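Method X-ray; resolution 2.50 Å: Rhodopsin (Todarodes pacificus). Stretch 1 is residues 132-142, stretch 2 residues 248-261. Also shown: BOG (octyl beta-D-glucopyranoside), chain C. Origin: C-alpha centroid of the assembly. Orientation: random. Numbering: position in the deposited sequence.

Stretch 1 132-142: DRYNVIGRPMA
Stretch 2, residues 248-261: KAQAGANAEMRLAK

A single buried arginine ties the two helices together: the Arg133 guanidinium lies between two carboxylates, Asp132 of its own helix and Glu256 of the other, with BOG C4' over one face. NH1 of Arg133 donates to Glu256 OE2 at 2.8 Å, and its NH2 reaches the same oxygen at 3.1 Å; this is the salt bridge across the contact. On the Asp132 side, Arg133 NH2 meets Asp132 OD1 at 2.7 Å, a second salt bridge, within stretch 1. Arg133 points toward stretch 2 and folds through chi1 m, chi2 m, chi3 p; Asp132 is chi1 t, Glu256 m, m.

Helix 132-138, widened into a pi-type turn at 134-138, runs nearly antiparallel to helix 248-261 (152°), axes 9.8 Å apart at closest. Arg133 registers with Ala260 (CA to CA 5.9 Å) and Ile137 with Met257 (CA to CA 7.0 Å). The arginine stem packs on Ala260, Arg133 CD lying 3.5 Å from Ala260 CA and 3.7 Å from Ala260 CB. Beside the charges, side-chain carbons fill the contact: Ile137 (m, m) sets CD1 3.3 Å from Glu256 CB, and Val136 (p) sets CG2 3.6 Å from the carboxylate carbon, Glu256 CD. Beyond the helix, which Arg139 leaves, Met141 (m, t) brings CE 4.4 Å from Ala249 O. Together the stretches bury 398 Å².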

# COMPACT_ATOMS: atom_id res chain seq x y z
N ASP A 132 -5.95 -11.54 8.87
CA ASP A 132 -6.13 -12.87 8.31
C ASP A 132 -4.92 -13.71 8.69
O ASP A 132 -5.06 -14.86 9.09
CB ASP A 132 -6.26 -12.79 6.79
CG ASP A 132 -6.16 -14.14 6.13
OD1 ASP A 132 -5.12 -14.42 5.51
OD2 ASP A 132 -7.12 -14.92 6.25
N ARG A 133 -3.74 -13.11 8.57
CA ARG A 133 -2.51 -13.80 8.92
C ARG A 133 -2.54 -14.28 10.37
O ARG A 133 -2.14 -15.40 10.68
CB ARG A 133 -1.31 -12.89 8.69
CG ARG A 133 -0.99 -12.61 7.22
CD ARG A 133 -0.74 -13.88 6.42
NE ARG A 133 -1.98 -14.59 6.13
CZ ARG A 133 -2.06 -15.82 5.64
NH1 ARG A 133 -0.97 -16.52 5.36
NH2 ARG A 133 -3.25 -16.36 5.42
N TYR A 134 -3.04 -13.42 11.26
CA TYR A 134 -3.14 -13.77 12.67
C TYR A 134 -4.12 -14.91 12.92
O TYR A 134 -3.91 -15.71 13.83
CB TYR A 134 -3.59 -12.55 13.49
CG TYR A 134 -4.11 -12.91 14.87
CD1 TYR A 134 -5.46 -12.80 15.18
CD2 TYR A 134 -3.24 -13.36 15.86
CE1 TYR A 134 -5.94 -13.13 16.44
CE2 TYR A 134 -3.70 -13.70 17.12
CZ TYR A 134 -5.05 -13.58 17.40
OH TYR A 134 -5.50 -13.92 18.66
N ASN A 135 -5.18 -14.99 12.13
CA ASN A 135 -6.17 -16.06 12.30
C ASN A 135 -5.67 -17.41 11.79
O ASN A 135 -6.07 -18.46 12.29
CB ASN A 135 -7.48 -15.72 11.60
CG ASN A 135 -8.36 -14.80 12.42
OD1 ASN A 135 -8.62 -15.06 13.59
ND2 ASN A 135 -8.83 -13.72 11.80
N VAL A 136 -4.82 -17.39 10.78
CA VAL A 136 -4.31 -18.63 10.22
C VAL A 136 -2.96 -19.03 10.83
O VAL A 136 -2.69 -20.22 10.98
CB VAL A 136 -4.17 -18.54 8.67
CG1 VAL A 136 -3.28 -17.37 8.28
CG2 VAL A 136 -3.59 -19.83 8.12
N ILE A 137 -2.14 -18.05 11.18
CA ILE A 137 -0.83 -18.32 11.76
C ILE A 137 -0.65 -17.82 13.19
O ILE A 137 0.05 -18.43 13.98
CB ILE A 137 0.31 -17.70 10.92
CG1 ILE A 137 0.35 -18.34 9.54
CG2 ILE A 137 1.64 -17.89 11.62
CD1 ILE A 137 0.71 -19.82 9.56
N GLY A 138 -1.28 -16.70 13.51
CA GLY A 138 -1.15 -16.13 14.85
C GLY A 138 -1.78 -16.94 15.96
O GLY A 138 -1.24 -17.00 17.07
N ARG A 139 -2.92 -17.56 15.68
CA ARG A 139 -3.64 -18.37 16.66
C ARG A 139 -3.12 -19.81 16.67
O ARG A 139 -2.33 -20.19 15.80
CB ARG A 139 -5.14 -18.35 16.34
CG ARG A 139 -5.66 -16.96 16.02
CD ARG A 139 -7.14 -16.92 15.71
NE ARG A 139 -7.96 -17.04 16.90
CZ ARG A 139 -9.20 -16.56 17.00
NH1 ARG A 139 -9.75 -15.92 15.97
NH2 ARG A 139 -9.89 -16.72 18.12
N PRO A 140 -3.53 -20.63 17.65
CA PRO A 140 -3.05 -22.01 17.68
C PRO A 140 -3.65 -22.86 16.55
O PRO A 140 -4.79 -22.63 16.13
CB PRO A 140 -3.46 -22.49 19.07
CG PRO A 140 -4.72 -21.73 19.33
CD PRO A 140 -4.38 -20.34 18.82
N MET A 141 -2.88 -23.83 16.07
CA MET A 141 -3.32 -24.71 14.98
C MET A 141 -4.69 -25.33 15.22
O MET A 141 -5.41 -25.63 14.27
CB MET A 141 -2.29 -25.82 14.75
CG MET A 141 -0.91 -25.31 14.37
SD MET A 141 0.28 -26.64 14.06
CE MET A 141 0.35 -26.63 12.26
N ALA A 142 -5.04 -25.51 16.48
CA ALA A 142 -6.32 -26.09 16.83
C ALA A 142 -7.46 -25.11 16.57
O ALA A 142 -8.56 -25.51 16.21
CB ALA A 142 -6.32 -26.53 18.30
N LYS A 248 2.08 -32.96 5.65
CA LYS A 248 1.06 -32.13 5.02
C LYS A 248 0.89 -30.87 5.85
O LYS A 248 1.21 -29.76 5.41
CB LYS A 248 -0.26 -32.90 4.95
CG LYS A 248 -1.47 -32.08 4.49
CD LYS A 248 -2.76 -32.89 4.64
CE LYS A 248 -4.01 -32.06 4.35
NZ LYS A 248 -4.16 -31.71 2.92
N ALA A 249 0.39 -31.05 7.07
CA ALA A 249 0.16 -29.93 7.99
C ALA A 249 1.35 -28.99 8.05
O ALA A 249 1.18 -27.77 8.05
CB ALA A 249 -0.16 -30.46 9.38
N GLN A 250 2.56 -29.55 8.09
CA GLN A 250 3.75 -28.73 8.18
C GLN A 250 3.90 -27.85 6.94
O GLN A 250 4.19 -26.65 7.05
CB GLN A 250 5.00 -29.60 8.34
CG GLN A 250 6.22 -28.85 8.87
CD GLN A 250 6.08 -28.46 10.34
OE1 GLN A 250 5.11 -27.80 10.74
NE2 GLN A 250 7.05 -28.87 11.15
N ALA A 251 3.70 -28.43 5.76
CA ALA A 251 3.82 -27.67 4.51
C ALA A 251 2.86 -26.48 4.54
O ALA A 251 3.21 -25.37 4.16
CB ALA A 251 3.50 -28.57 3.33
N GLY A 252 1.64 -26.74 4.99
CA GLY A 252 0.65 -25.68 5.05
C GLY A 252 1.14 -24.50 5.85
O GLY A 252 1.01 -23.36 5.42
N ALA A 253 1.71 -24.77 7.02
CA ALA A 253 2.22 -23.72 7.88
C ALA A 253 3.34 -22.94 7.19
O ALA A 253 3.43 -21.72 7.33
CB ALA A 253 2.72 -24.31 9.19
N ASN A 254 4.19 -23.65 6.45
CA ASN A 254 5.28 -23.00 5.73
C ASN A 254 4.69 -22.06 4.69
O ASN A 254 5.07 -20.89 4.60
CB ASN A 254 6.14 -24.04 5.00
CG ASN A 254 7.09 -24.78 5.93
OD1 ASN A 254 6.67 -25.55 6.78
ND2 ASN A 254 8.39 -24.53 5.77
N ALA A 255 3.76 -22.59 3.91
CA ALA A 255 3.08 -21.84 2.87
C ALA A 255 2.45 -20.57 3.43
O ALA A 255 2.64 -19.49 2.89
CB ALA A 255 2.02 -22.71 2.21
N GLU A 256 1.71 -20.71 4.52
CA GLU A 256 1.07 -19.57 5.15
C GLU A 256 2.11 -18.59 5.69
O GLU A 256 2.00 -17.38 5.51
CB GLU A 256 0.16 -20.03 6.29
CG GLU A 256 -0.94 -20.98 5.85
CD GLU A 256 -1.94 -20.33 4.91
OE1 GLU A 256 -2.76 -21.06 4.32
OE2 GLU A 256 -1.92 -19.09 4.78
N MET A 257 3.13 -19.15 6.35
CA MET A 257 4.20 -18.34 6.92
C MET A 257 4.83 -17.47 5.85
O MET A 257 5.07 -16.29 6.07
CB MET A 257 5.26 -19.24 7.55
CG MET A 257 6.38 -18.50 8.28
SD MET A 257 5.82 -17.52 9.70
CE MET A 257 6.44 -15.91 9.28
N ARG A 258 5.09 -18.06 4.69
CA ARG A 258 5.70 -17.32 3.60
C ARG A 258 4.86 -16.10 3.21
O ARG A 258 5.39 -15.01 2.99
CB ARG A 258 5.90 -18.20 2.37
CG ARG A 258 6.77 -17.53 1.33
CD ARG A 258 6.95 -18.36 0.08
NE ARG A 258 7.89 -17.73 -0.85
CZ ARG A 258 9.20 -17.94 -0.86
NH1 ARG A 258 9.97 -17.31 -1.74
NH2 ARG A 258 9.74 -18.80 -0.01
N LEU A 259 3.54 -16.29 3.12
CA LEU A 259 2.64 -15.22 2.76
C LEU A 259 2.65 -14.15 3.85
O LEU A 259 2.60 -12.94 3.56
CB LEU A 259 1.21 -15.74 2.56
CG LEU A 259 0.74 -16.32 1.22
CD1 LEU A 259 1.00 -15.31 0.12
CD2 LEU A 259 1.45 -17.62 0.91
N ALA A 260 2.70 -14.58 5.11
CA ALA A 260 2.73 -13.66 6.23
C ALA A 260 3.97 -12.81 6.10
O ALA A 260 3.94 -11.59 6.29
CB ALA A 260 2.75 -14.42 7.54
N LYS A 261 5.08 -13.47 5.77
CA LYS A 261 6.34 -12.77 5.57
C LYS A 261 6.12 -11.71 4.50
O LYS A 261 6.37 -10.53 4.73
CB LYS A 261 7.42 -13.75 5.14
CG LYS A 261 8.06 -14.52 6.28
CD LYS A 261 8.98 -15.61 5.74
CE LYS A 261 9.88 -16.18 6.84
NZ LYS A 261 9.10 -16.69 8.00
C1 BOG C . -4.14 -19.34 0.96
O1 BOG C . -3.69 -18.27 1.68
C2 BOG C . -2.84 -20.03 0.64
O2 BOG C . -1.91 -19.20 -0.16
C3 BOG C . -3.32 -21.19 -0.11
O3 BOG C . -2.13 -21.84 -0.39
C4 BOG C . -4.31 -22.04 0.78
O4 BOG C . -4.77 -23.15 0.08
C5 BOG C . -5.55 -21.31 1.08
O5 BOG C . -5.07 -20.19 1.80
C6 BOG C . -6.55 -22.16 1.99
O6 BOG C . -7.82 -21.34 2.24
C1' BOG C . -4.53 -17.27 1.17
C2' BOG C . -4.31 -16.22 2.15
C3' BOG C . -3.87 -15.09 1.29
C4' BOG C . -2.91 -14.48 2.13
C5' BOG C . -2.67 -13.15 1.51
C6' BOG C . -1.33 -12.89 1.91
C7' BOG C . -1.06 -11.61 1.23
C8' BOG C . 0.35 -11.67 1.06